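PDB 4NNB: OBCA, Oxalate Biosynthetic Component A from Burkholderia glumae, which is a magnesium-binding protein of the TIM-barrel clan that carries an additional N-terminal domain and is modelled with an oxaloacetate ion. Local coordinates for residues 27-32 with 239-244; 50-55 with 244-249. All blocks are in the same frame, centred on the assembly; numbering follows the deposited sequence.

Both contacts use strand 242-246, the second arm of a hairpin with strand 234-238, and they share Val-244. Their centres lie about 14 Å apart on one side of the chain's centre, contact 1 about 30 Å from it and contact 2 about 18 Å. The segments alternate along the chain: 27-32, 50-55, 239-244, 244-249. Strands 27-29 and 55-57 edge a three-stranded antiparallel sheet around strand 189-191, and Ile-28 CG1 touches Trp-54 CZ3 at 3.5 Å. In sequence the hairpin comes between strands 222-229 and 250-251, which pair in the large barrel sheet, the former carrying the magnesium ligands His-224 and His-226. The contacts thus pack a barrel excursion against N-terminal elements.

Contact 1 (27-32 with 239-244); sequences FIPSFL and PGLGVV
The CA atoms of Ile-28 and Leu-241 lie 7.5 Å apart, and farther on the CA atoms of Leu-32 and Pro-239 come to 7.1 Å, a spacing bridged by side chains, with no hydrogen bond between the segments. Leu-241 CD2 makes the contacts with the strand. The CG of this leucine stands anti to the backbone N (chi1 -160°), and CD2 beyond it enters the bend where strand 27-29 gives way to a short helix. There Leu-241 CD2 meets Ile-28 CG1 at 3.6 Å, while CB and CG2 of the same isoleucine also lie close; the two side chains cross at about a right angle. Pro-29, the N-cap residue of that helix, approaches Leu-241 tip to tip, its CD 4.1 Å from CD2. Leu-241 CD2 also sits 3.5 Å from Phe-27 O, a carbonyl oxygen buried here without a polar partner in the model.

Segment 239-244 is the turn and the start of the second arm of a beta hairpin, strands 234-238 and 242-246. Leu-241 and Gly-242 both face Ile-238 across it, which makes a classic beta bulge, and Gly-240 carries a positive phi (63°) in the turn. Ile-238 also touches Ile-28 from the first arm, so residues from both arms touch it. Val-244 adds a looser contact, its CG2 4.4 Å from Ile-28 CD1.

At the turn itself, Leu-32 comes against backbone. Its CD1 approaches Pro-239 O at 3.2 Å and Gly-240 O at 3.3 Å, close for methyl-to-carbonyl packing, and chi1 of -94° departs from a staggered value. Phe-27 CB points away from the hairpin segment, and its ring stacks with Tyr-158.

Contact 2 (50-55 with 244-249); sequences KTDGWE and VTVGSQ
Asp-52 OD2 lies only 2.8 Å from Gly-247 O, although both atoms are acceptors. Lys-18 probably makes the approach tolerable: its NZ forms a salt bridge with this carboxylate oxygen and a hydrogen bond with the carbonyl. The backbone adds a second donor, Gly-247 N, 3.1 Å from Asp-52 OD2 and nearly straight at 165°, which arrives from well above the carboxylate plane (59° out of it). Asp-52 CG is anti to the backbone N (chi1 -157°), and the carboxylate also lies against Val-246, whose CG1 is 3.5 Å from Asp-52 OD1.

A water ties in the other oxygen, donating to Asp-52 OD1 at 3.0 Å and accepting from Trp-54 NE1 at 2.9 Å; its further bond to Thr-245 O is weak. Trp-54 and Val-244 meet tip to tip, CZ2 to CG1 at 3.9 Å. Asp-52 and Trp-54 flank Gly-53, the C-prime residue of the Schellman motif ending helix 41-51; the residues that follow the helix thus meet strand 242-246 and the loop after it. With a lysine, a backbone N-H and a water all directed at it, the buried carboxylate is probably ionised.

Contact 1 (27-32 with 239-244)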
# COMPACT_ATOMS: atom_id res chain seq x y z
N PHE A 27 19.99 -12.76 1.94
CA PHE A 27 20.67 -13.52 0.90
C PHE A 27 21.00 -14.92 1.42
O PHE A 27 21.50 -15.08 2.54
CB PHE A 27 21.94 -12.80 0.45
CG PHE A 27 22.78 -13.58 -0.54
CD1 PHE A 27 22.35 -13.77 -1.85
CD2 PHE A 27 24.01 -14.10 -0.17
CE1 PHE A 27 23.12 -14.48 -2.76
CE2 PHE A 27 24.79 -14.82 -1.08
CZ PHE A 27 24.34 -15.00 -2.37
N ILE A 28 20.68 -15.92 0.61
CA ILE A 28 20.99 -17.31 0.95
C ILE A 28 21.84 -17.86 -0.17
O ILE A 28 21.36 -18.07 -1.28
CB ILE A 28 19.71 -18.16 1.07
CG1 ILE A 28 18.78 -17.57 2.14
CG2 ILE A 28 20.05 -19.60 1.39
CD1 ILE A 28 17.39 -18.18 2.19
N PRO A 29 23.13 -18.10 0.12
CA PRO A 29 24.08 -18.66 -0.85
C PRO A 29 23.70 -20.08 -1.31
O PRO A 29 23.36 -20.93 -0.48
CB PRO A 29 25.40 -18.68 -0.08
CG PRO A 29 25.01 -18.65 1.37
CD PRO A 29 23.76 -17.83 1.43
N SER A 30 23.75 -20.31 -2.62
CA SER A 30 23.39 -21.60 -3.22
C SER A 30 24.11 -22.79 -2.58
O SER A 30 23.50 -23.82 -2.31
CB SER A 30 23.69 -21.59 -4.72
OG SER A 30 22.66 -20.94 -5.44
N PHE A 31 25.41 -22.64 -2.34
CA PHE A 31 26.21 -23.75 -1.85
C PHE A 31 25.76 -24.23 -0.47
O PHE A 31 25.92 -25.40 -0.14
CB PHE A 31 27.70 -23.40 -1.86
CG PHE A 31 28.14 -22.51 -0.73
CD1 PHE A 31 28.12 -21.13 -0.87
CD2 PHE A 31 28.61 -23.06 0.46
CE1 PHE A 31 28.54 -20.31 0.16
CE2 PHE A 31 29.03 -22.24 1.49
CZ PHE A 31 28.99 -20.87 1.35
N LEU A 32 25.18 -23.33 0.31
CA LEU A 32 24.70 -23.68 1.65
C LEU A 32 23.39 -24.46 1.61
O LEU A 32 23.19 -25.38 2.40
CB LEU A 32 24.56 -22.44 2.53
CG LEU A 32 25.81 -22.18 3.37
CD1 LEU A 32 25.54 -21.12 4.42
CD2 LEU A 32 26.28 -23.47 4.03
N PRO A 239 21.69 -23.86 7.85
CA PRO A 239 22.99 -23.90 8.52
C PRO A 239 23.94 -22.85 7.97
O PRO A 239 23.89 -22.54 6.78
CB PRO A 239 23.50 -25.30 8.21
CG PRO A 239 22.27 -26.11 7.95
CD PRO A 239 21.33 -25.16 7.26
N GLY A 240 24.79 -22.29 8.82
CA GLY A 240 25.72 -21.26 8.41
C GLY A 240 25.00 -20.01 7.94
O GLY A 240 25.52 -19.26 7.11
N LEU A 241 23.80 -19.78 8.46
CA LEU A 241 23.01 -18.62 8.06
C LEU A 241 22.01 -18.22 9.13
O LEU A 241 21.99 -17.07 9.55
CB LEU A 241 22.29 -18.87 6.73
CG LEU A 241 21.87 -17.58 6.03
CD1 LEU A 241 23.09 -16.70 5.83
CD2 LEU A 241 21.22 -17.88 4.70
N GLY A 242 21.19 -19.17 9.57
CA GLY A 242 20.19 -18.88 10.58
C GLY A 242 18.77 -19.08 10.07
O GLY A 242 18.55 -19.77 9.07
N VAL A 243 17.81 -18.48 10.76
CA VAL A 243 16.40 -18.69 10.44
C VAL A 243 15.83 -17.61 9.53
O VAL A 243 16.05 -16.41 9.74
CB VAL A 243 15.56 -18.78 11.73
CG1 VAL A 243 14.10 -19.07 11.41
CG2 VAL A 243 16.12 -19.83 12.67
N VAL A 244 15.11 -18.04 8.51
CA VAL A 244 14.32 -17.16 7.68
C VAL A 244 12.84 -17.54 7.89
O VAL A 244 12.51 -18.72 7.99
CB VAL A 244 14.77 -17.27 6.20
CG1 VAL A 244 13.67 -16.87 5.26
CG2 VAL A 244 16.02 -16.39 5.97

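Contact 2 (50-55 with 244-249)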
# COMPACT_ATOMS: atom_id res chain seq x y z
N LYS A 50 10.91 -19.13 -3.08
CA LYS A 50 10.41 -18.52 -4.31
C LYS A 50 8.95 -18.10 -4.18
O LYS A 50 8.54 -17.06 -4.71
CB LYS A 50 10.58 -19.49 -5.49
CG LYS A 50 9.98 -18.99 -6.79
CD LYS A 50 10.40 -19.86 -7.97
CE LYS A 50 9.93 -19.26 -9.28
NZ LYS A 50 10.04 -17.78 -9.25
N THR A 51 8.16 -18.91 -3.47
CA THR A 51 6.77 -18.57 -3.20
C THR A 51 6.72 -17.26 -2.42
O THR A 51 5.89 -16.39 -2.69
CB THR A 51 6.07 -19.67 -2.38
OG1 THR A 51 6.14 -20.92 -3.09
CG2 THR A 51 4.61 -19.32 -2.15
N ASP A 52 7.65 -17.11 -1.48
CA ASP A 52 7.66 -15.98 -0.57
C ASP A 52 8.35 -14.75 -1.17
O ASP A 52 8.56 -13.76 -0.47
CB ASP A 52 8.35 -16.37 0.73
CG ASP A 52 7.93 -15.52 1.89
OD1 ASP A 52 8.82 -15.02 2.61
OD2 ASP A 52 6.72 -15.36 2.10
N GLY A 53 8.71 -14.82 -2.44
CA GLY A 53 9.25 -13.66 -3.14
C GLY A 53 10.76 -13.61 -3.34
O GLY A 53 11.26 -12.68 -4.00
N TRP A 54 11.49 -14.57 -2.78
CA TRP A 54 12.93 -14.66 -3.01
C TRP A 54 13.17 -14.89 -4.48
O TRP A 54 12.36 -15.53 -5.15
CB TRP A 54 13.55 -15.78 -2.18
CG TRP A 54 13.59 -15.50 -0.71
CD1 TRP A 54 12.53 -15.46 0.14
CD2 TRP A 54 14.75 -15.21 0.08
NE1 TRP A 54 12.95 -15.16 1.42
CE2 TRP A 54 14.31 -15.01 1.41
CE3 TRP A 54 16.11 -15.11 -0.20
CZ2 TRP A 54 15.19 -14.70 2.45
CZ3 TRP A 54 16.98 -14.82 0.83
CH2 TRP A 54 16.52 -14.61 2.14
N GLU A 55 14.28 -14.36 -4.99
CA GLU A 55 14.60 -14.49 -6.41
C GLU A 55 16.01 -15.06 -6.60
O GLU A 55 16.91 -14.80 -5.80
CB GLU A 55 14.42 -13.14 -7.12
CG GLU A 55 15.68 -12.55 -7.76
CD GLU A 55 15.44 -11.15 -8.33
OE1 GLU A 55 16.43 -10.48 -8.71
OE2 GLU A 55 14.27 -10.73 -8.40
N VAL A 244 15.11 -18.04 8.51
CA VAL A 244 14.32 -17.16 7.68
C VAL A 244 12.84 -17.54 7.89
O VAL A 244 12.51 -18.72 7.99
CB VAL A 244 14.77 -17.27 6.20
CG1 VAL A 244 13.67 -16.87 5.26
CG2 VAL A 244 16.02 -16.39 5.97
N THR A 245 11.97 -16.54 8.00
CA THR A 245 10.54 -16.78 8.23
C THR A 245 9.74 -16.47 6.97
O THR A 245 9.85 -15.38 6.42
CB THR A 245 10.02 -15.87 9.36
OG1 THR A 245 10.86 -16.02 10.51
CG2 THR A 245 8.57 -16.21 9.73
N VAL A 246 8.96 -17.43 6.50
CA VAL A 246 8.12 -17.23 5.32
C VAL A 246 6.62 -17.27 5.65
O VAL A 246 6.23 -17.75 6.72
CB VAL A 246 8.43 -18.24 4.22
CG1 VAL A 246 9.88 -18.13 3.82
CG2 VAL A 246 8.14 -19.65 4.71
N GLY A 247 5.80 -16.77 4.73
CA GLY A 247 4.36 -16.65 4.94
C GLY A 247 3.71 -15.81 3.85
O GLY A 247 4.30 -14.85 3.36
N SER A 248 2.48 -16.17 3.47
CA SER A 248 1.79 -15.47 2.38
C SER A 248 1.36 -14.04 2.75
O SER A 248 1.28 -13.18 1.89
CB SER A 248 0.54 -16.25 1.96
OG SER A 248 -0.46 -16.20 2.98
N GLN A 249 1.09 -13.81 4.03
CA GLN A 249 0.48 -12.55 4.50
C GLN A 249 -0.75 -12.20 3.66
O GLN A 249 -1.03 -11.03 3.39
CB GLN A 249 1.49 -11.40 4.47
CG GLN A 249 2.82 -11.74 5.14
CD GLN A 249 3.72 -10.54 5.24
OE1 GLN A 249 3.24 -9.39 5.23
NE2 GLN A 249 5.03 -10.77 5.35
O HOH W 1 11.43 -14.14 3.70